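Local coordinates for cadherin-5 (Gallus gallus, PDB 3PPE), which mediates calcium-dependent homophilic adhesion between endothelial cells, here represented by the first two of its extracellular cadherin domains, at residues I9-D14 against S95-N100; T121-V126 against I161-A166. One frame throughout, in Å; residues are numbered along the deposited sequence.

Contact 1: residues I9-D14 against S95-N100; sequences IREEID and SDINDN. With CA (calcium ion), chain E; CA (calcium ion), chain C; CA (calcium ion), chain D.
Glu11 and Asp99 approach tip to tip across two calcium ions, their carboxylate planes 84° apart, and each acid shares its two oxygens between the metals. One ion takes Glu11 OE2 at 2.3 Å, together with Asp99 OD1, Asp96 OD2 and the carbonyl oxygen of Ile97. The second is bound by Glu11 OE1, by Asp99 OD2 at 2.3 Å, by Glu12 OE1 and by a water. Glu64 bridges both ions as well, Asp62 completes the second site, and Asp132 of the following domain joins the first. Outside the metals, Arg60 is the polar partner of Glu12 and Arg63 that of Asp96.

Around this shell the backbone fixes the acids. Glu11 OE2 also accepts the N-H of Ile97 on its anti lone pair at 2.9 Å, which holds the carboxylate against rotation. Glu11 CG stands between its own N and carbonyl carbon (chi1 63°), with the chain extended beyond it toward the ions. Ser95 N donates to Ile9 O at 2.8 Å and Glu11 N to Ser95 O, the parallel pairing of strands 6-10 and 82-95. The Ile97 side chain lies against Arg10 and Glu12, with CG2 3.6 Å from Arg10 CG and CD1 against Glu12 CB.

Farther along 95-100, Asn98 OD1 and Asn100 O bind a third calcium with ligands from the second domain. This is the cadherin interdomain site. Oxygens of Glu11 and Asp96 stand only 3.1 Å apart (OE2 to OD2), a crowding of acids that would probably be repulsive without the cations, consistent with a junction that calcium makes rigid.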
loop_
_atom_site.group_PDB
_atom_site.type_symbol
_atom_site.label_atom_id
_atom_site.label_comp_id
_atom_site.label_asym_id
_atom_site.label_seq_id
_atom_site.Cartn_x
_atom_site.Cartn_y
_atom_site.Cartn_z
ATOM N N ILE A 9 4.977 -4.898 -1.114
ATOM C CA ILE A 9 5.512 -3.660 -1.674
ATOM C C ILE A 9 6.131 -3.952 -3.045
ATOM O O ILE A 9 6.842 -4.925 -3.231
ATOM C CB ILE A 9 6.528 -2.959 -0.729
ATOM C CG1 ILE A 9 7.147 -1.731 -1.417
ATOM C CG2 ILE A 9 7.594 -3.948 -0.193
ATOM C CD1 ILE A 9 7.881 -0.764 -0.499
ATOM N N ARG A 10 5.805 -3.103 -4.011
ATOM C CA ARG A 10 6.288 -3.225 -5.374
ATOM C C ARG A 10 7.785 -2.992 -5.463
ATOM O O ARG A 10 8.318 -2.107 -4.796
ATOM C CB ARG A 10 5.515 -2.215 -6.239
ATOM C CG ARG A 10 5.393 -2.608 -7.709
ATOM C CD ARG A 10 4.509 -1.633 -8.511
ATOM N NE ARG A 10 5.147 -0.334 -8.778
ATOM C CZ ARG A 10 4.801 0.842 -8.238
ATOM N NH1 ARG A 10 3.801 0.935 -7.352
ATOM N NH2 ARG A 10 5.473 1.946 -8.583
ATOM N N GLU A 11 8.495 -3.773 -6.288
ATOM C CA GLU A 11 9.913 -3.515 -6.499
ATOM C C GLU A 11 10.109 -2.340 -7.423
ATOM O O GLU A 11 9.199 -1.976 -8.177
ATOM C CB GLU A 11 10.628 -4.745 -7.085
ATOM C CG GLU A 11 10.083 -5.123 -8.473
ATOM C CD GLU A 11 11.005 -6.040 -9.262
ATOM O OE1 GLU A 11 12.242 -6.005 -9.053
ATOM O OE2 GLU A 11 10.477 -6.790 -10.104
ATOM N N GLU A 12 11.304 -1.744 -7.345
ATOM C CA GLU A 12 11.781 -0.726 -8.323
ATOM C C GLU A 12 10.934 0.567 -8.354
ATOM O O GLU A 12 10.769 1.207 -9.391
ATOM C CB GLU A 12 11.880 -1.333 -9.743
ATOM C CG GLU A 12 12.583 -2.695 -9.827
ATOM C CD GLU A 12 14.084 -2.673 -9.547
ATOM O OE1 GLU A 12 14.710 -3.737 -9.736
ATOM O OE2 GLU A 12 14.675 -1.657 -9.128
ATOM N N ILE A 13 10.403 0.935 -7.193
ATOM C CA ILE A 13 9.593 2.141 -7.068
ATOM C C ILE A 13 10.446 3.396 -7.211
ATOM O O ILE A 13 11.445 3.563 -6.510
ATOM C CB ILE A 13 8.852 2.186 -5.719
ATOM C CG1 ILE A 13 7.848 1.035 -5.624
ATOM C CG2 ILE A 13 8.153 3.525 -5.539
ATOM C CD1 ILE A 13 7.282 0.832 -4.234
ATOM N N ASP A 14 10.048 4.276 -8.123
ATOM C CA ASP A 14 10.940 5.312 -8.630
ATOM C C ASP A 14 10.418 6.705 -8.292
ATOM O O ASP A 14 10.932 7.708 -8.785
ATOM C CB ASP A 14 11.119 5.171 -10.143
ATOM C CG ASP A 14 9.904 5.640 -10.920
ATOM O OD1 ASP A 14 8.971 6.184 -10.294
ATOM O OD2 ASP A 14 9.884 5.465 -12.156
ATOM N N SER A 95 6.635 -7.393 -4.600
ATOM C CA SER A 95 5.774 -7.696 -5.756
ATOM C C SER A 95 6.542 -7.418 -7.036
ATOM O O SER A 95 7.154 -6.383 -7.178
ATOM C CB SER A 95 4.516 -6.813 -5.738
ATOM O OG SER A 95 3.882 -6.916 -4.472
ATOM N N ASP A 96 6.489 -8.368 -7.964
ATOM C CA ASP A 96 7.264 -8.344 -9.197
ATOM C C ASP A 96 6.764 -7.321 -10.216
ATOM O O ASP A 96 5.576 -7.267 -10.503
ATOM C CB ASP A 96 7.174 -9.742 -9.844
ATOM C CG ASP A 96 8.177 -9.937 -10.966
ATOM O OD1 ASP A 96 7.780 -10.456 -12.036
ATOM O OD2 ASP A 96 9.366 -9.589 -10.798
ATOM N N ILE A 97 7.671 -6.566 -10.821
ATOM C CA ILE A 97 7.338 -5.902 -12.058
ATOM C C ILE A 97 8.067 -6.620 -13.201
ATOM O O ILE A 97 9.075 -7.319 -12.985
ATOM C CB ILE A 97 7.658 -4.345 -12.047
ATOM C CG1 ILE A 97 9.159 -4.038 -12.042
ATOM C CG2 ILE A 97 6.872 -3.619 -10.864
ATOM C CD1 ILE A 97 9.498 -2.588 -12.543
ATOM N N ASN A 98 7.557 -6.454 -14.410
ATOM C CA ASN A 98 8.225 -7.010 -15.574
ATOM C C ASN A 98 9.423 -6.142 -15.980
ATOM O O ASN A 98 9.305 -5.221 -16.763
ATOM C CB ASN A 98 7.251 -7.202 -16.750
ATOM C CG ASN A 98 7.841 -8.133 -17.796
ATOM O OD1 ASN A 98 8.484 -9.134 -17.435
ATOM N ND2 ASN A 98 7.707 -7.801 -19.050
ATOM N N ASP A 99 10.590 -6.423 -15.421
ATOM C CA ASP A 99 11.755 -5.605 -15.709
ATOM C C ASP A 99 12.960 -6.394 -16.240
ATOM O O ASP A 99 14.050 -5.866 -16.328
ATOM C CB ASP A 99 12.122 -4.711 -14.506
ATOM C CG ASP A 99 12.426 -5.482 -13.218
ATOM O OD1 ASP A 99 11.976 -6.644 -13.010
ATOM O OD2 ASP A 99 13.137 -4.879 -12.345
ATOM N N ASN A 100 12.739 -7.669 -16.591
ATOM C CA ASN A 100 13.758 -8.498 -17.195
ATOM C C ASN A 100 13.282 -9.107 -18.504
ATOM O O ASN A 100 12.116 -9.529 -18.650
ATOM C CB ASN A 100 14.254 -9.606 -16.233
ATOM C CG ASN A 100 14.920 -9.041 -14.976
ATOM O OD1 ASN A 100 14.241 -8.722 -14.001
ATOM N ND2 ASN A 100 16.234 -8.870 -15.008
HETATM CA CA CA E . 10.973 -8.263 -11.847
HETATM CA CA CA C . 14.066 -6.025 -10.544
HETATM CA CA CA D . 10.174 -10.656 -18.135
HETATM O O HOH W 1 15.789 -6.442 -12.252
#

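Contact 2: residues T121-V126 against I161-A166; sequences TSVTKV and IFTARA
Phe162 CG lies anti to its carbonyl carbon, beside the backbone N (chi1 -60°), and this sets the ring beside Ser122, with CD2 3.6 Å from Ser122 CA and CE2 close to CB. At the far end Thr163 OG1 stands between its own N and carbonyl carbon, next to Thr121, and the two threonines lie side by side, pointing the same way. Both hydroxyls are hydrogen-bonded to the carbonyl of Arg118. On the face of the sheet away from Phe162, one of two modelled conformers of Ile161 brings CD1 to 3.7 Å from Val126 CG1.

Backbone bonds run between the two strands. Thr163 N reaches Thr121 O at 2.8 Å and Val123 N reaches Ile161 O, on either side of the non-hydrogen-bonded pair Ser122-Phe162. Thr121 O also receives a CA-H contact from Phe162 CA at 3.1 Å. This is the antiparallel pairing of strands 122-129 and 160-163 in one sheet of the second cadherin domain, a Greek-key beta sandwich. The side chains of Val123, Val126 and Ile161 meet strand 194-202 of the opposing sheet at Val197 and Ile199, while Phe153 of the neighbouring strand touches Val123 and Ile161.

Val123 and Thr124 together face the single residue Ile161, whose carbonyl accepts Val123 N at 2.7 Å. The N-H of Ile161 goes to Thr124 O at 2.9 Å. With the helix-like psi of Val123 (-55°), the arrangement fits a classic beta bulge, consistent with the break in strand 122-129.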
loop_
_atom_site.group_PDB
_atom_site.type_symbol
_atom_site.label_atom_id
_atom_site.label_comp_id
_atom_site.label_asym_id
_atom_site.label_seq_id
_atom_site.Cartn_x
_atom_site.Cartn_y
_atom_site.Cartn_z
ATOM N N THR A 121 10.612 -31.752 -38.941
ATOM C CA THR A 121 11.517 -32.610 -38.199
ATOM C C THR A 121 12.221 -31.791 -37.139
ATOM O O THR A 121 12.850 -30.777 -37.443
ATOM C CB THR A 121 12.566 -33.292 -39.089
ATOM O OG1 THR A 121 11.881 -34.159 -40.028
ATOM C CG2 THR A 121 13.482 -34.145 -38.203
ATOM N N SER A 122 12.102 -32.257 -35.890
ATOM C CA SER A 122 12.678 -31.610 -34.749
ATOM C C SER A 122 14.216 -31.673 -34.847
ATOM O O SER A 122 14.795 -32.755 -35.109
ATOM C CB SER A 122 12.173 -32.374 -33.516
ATOM O OG SER A 122 12.799 -31.886 -32.389
ATOM N N VAL A 123 14.891 -30.543 -34.625
ATOM C CA VAL A 123 16.343 -30.495 -34.805
ATOM C C VAL A 123 17.090 -30.420 -33.450
ATOM O O VAL A 123 17.943 -31.239 -33.136
ATOM C CB VAL A 123 16.726 -29.273 -35.697
ATOM C CG1 VAL A 123 18.258 -29.135 -35.828
ATOM C CG2 VAL A 123 16.009 -29.329 -37.054
ATOM N N THR A 124 16.729 -29.421 -32.642
ATOM C CA THR A 124 17.424 -29.119 -31.425
ATOM C C THR A 124 16.540 -28.155 -30.626
ATOM O O THR A 124 15.504 -27.706 -31.135
ATOM C CB THR A 124 18.839 -28.517 -31.726
ATOM O OG1 THR A 124 19.587 -28.534 -30.528
ATOM C CG2 THR A 124 18.783 -27.089 -32.245
ATOM N N LYS A 125 16.888 -27.901 -29.367
ATOM C CA LYS A 125 16.086 -27.009 -28.549
ATOM C C LYS A 125 16.977 -25.865 -28.091
ATOM O O LYS A 125 18.117 -26.089 -27.693
ATOM C CB LYS A 125 15.505 -27.710 -27.313
ATOM C CG LYS A 125 14.446 -26.831 -26.578
ATOM C CD LYS A 125 14.060 -27.382 -25.231
ATOM C CE LYS A 125 13.094 -26.444 -24.466
ATOM N NZ LYS A 125 13.635 -25.042 -24.213
ATOM N N VAL A 126 16.478 -24.640 -28.183
ATOM C CA VAL A 126 17.168 -23.496 -27.573
ATOM C C VAL A 126 16.350 -23.089 -26.329
ATOM O O VAL A 126 15.158 -23.426 -26.233
ATOM C CB VAL A 126 17.412 -22.292 -28.579
ATOM C CG1 VAL A 126 18.212 -22.775 -29.819
ATOM C CG2 VAL A 126 16.099 -21.578 -29.042
ATOM N N ILE A 161 13.416 -26.168 -32.396
ATOM C CA ILE A 161 13.671 -25.825 -33.803
ATOM C C ILE A 161 13.357 -27.036 -34.676
ATOM O O ILE A 161 13.732 -28.161 -34.352
ATOM C CB ILE A 161 15.129 -25.319 -33.993
ATOM C CG1 ILE A 161 15.371 -24.104 -33.077
ATOM C CG2 ILE A 161 15.451 -24.971 -35.472
ATOM C CD1 ILE A 161 16.750 -23.522 -33.183
ATOM N N PHE A 162 12.649 -26.785 -35.778
ATOM C CA PHE A 162 12.169 -27.810 -36.709
ATOM C C PHE A 162 12.556 -27.416 -38.121
ATOM O O PHE A 162 12.666 -26.221 -38.410
ATOM C CB PHE A 162 10.639 -27.886 -36.671
ATOM C CG PHE A 162 10.063 -28.233 -35.331
ATOM C CD1 PHE A 162 9.729 -27.228 -34.406
ATOM C CD2 PHE A 162 9.777 -29.556 -35.013
ATOM C CE1 PHE A 162 9.187 -27.573 -33.152
ATOM C CE2 PHE A 162 9.208 -29.912 -33.769
ATOM C CZ PHE A 162 8.917 -28.920 -32.840
ATOM N N THR A 163 12.706 -28.411 -39.015
ATOM C CA THR A 163 12.910 -28.125 -40.442
ATOM C C THR A 163 11.640 -27.446 -40.969
ATOM O O THR A 163 10.528 -27.858 -40.628
ATOM C CB THR A 163 13.214 -29.422 -41.282
ATOM O OG1 THR A 163 12.112 -30.314 -41.148
ATOM C CG2 THR A 163 14.525 -30.131 -40.791
ATOM N N ALA A 164 11.835 -26.402 -41.783
ATOM C CA ALA A 164 10.760 -25.616 -42.398
ATOM C C ALA A 164 10.491 -26.025 -43.842
ATOM O O ALA A 164 9.539 -25.545 -44.442
ATOM C CB ALA A 164 11.073 -24.110 -42.358
ATOM N N ARG A 165 11.297 -26.939 -44.358
ATOM C CA ARG A 165 11.229 -27.400 -45.759
ATOM C C ARG A 165 11.584 -28.865 -45.729
ATOM O O ARG A 165 12.362 -29.274 -44.870
ATOM C CB ARG A 165 12.283 -26.676 -46.632
ATOM C CG ARG A 165 12.070 -25.143 -46.805
ATOM C CD ARG A 165 13.113 -24.515 -47.737
ATOM N NE ARG A 165 12.940 -25.026 -49.102
ATOM C CZ ARG A 165 12.187 -24.469 -50.041
ATOM N NH1 ARG A 165 11.481 -23.353 -49.789
ATOM N NH2 ARG A 165 12.114 -25.066 -51.242
ATOM N N ALA A 166 11.089 -29.635 -46.700
ATOM C CA ALA A 166 11.430 -31.067 -46.807
ATOM C C ALA A 166 12.586 -31.330 -47.762
ATOM O O ALA A 166 12.995 -32.466 -47.896
ATOM C CB ALA A 166 10.221 -31.881 -47.255
#

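Overall arrangement
The two contacts follow one another along the chain, with centres about 37 Å apart and nearest atoms about 16 Å apart. Contact 1 belongs to the first cadherin domain and the linker, contact 2 to the second domain, away from the calcium sites. Both join strands through backbone bonds, parallel in one and antiparallel in the other, and both are partly buried. Their chemistry diverges with place: 9-14 against 95-100 is dominated by acidic oxygens gathered on cations between domains, whereas 121-126 against 161-166 turns aliphatic groups into the sandwich interior and sets Phe162 with Ser122 on the outer face of its sheet.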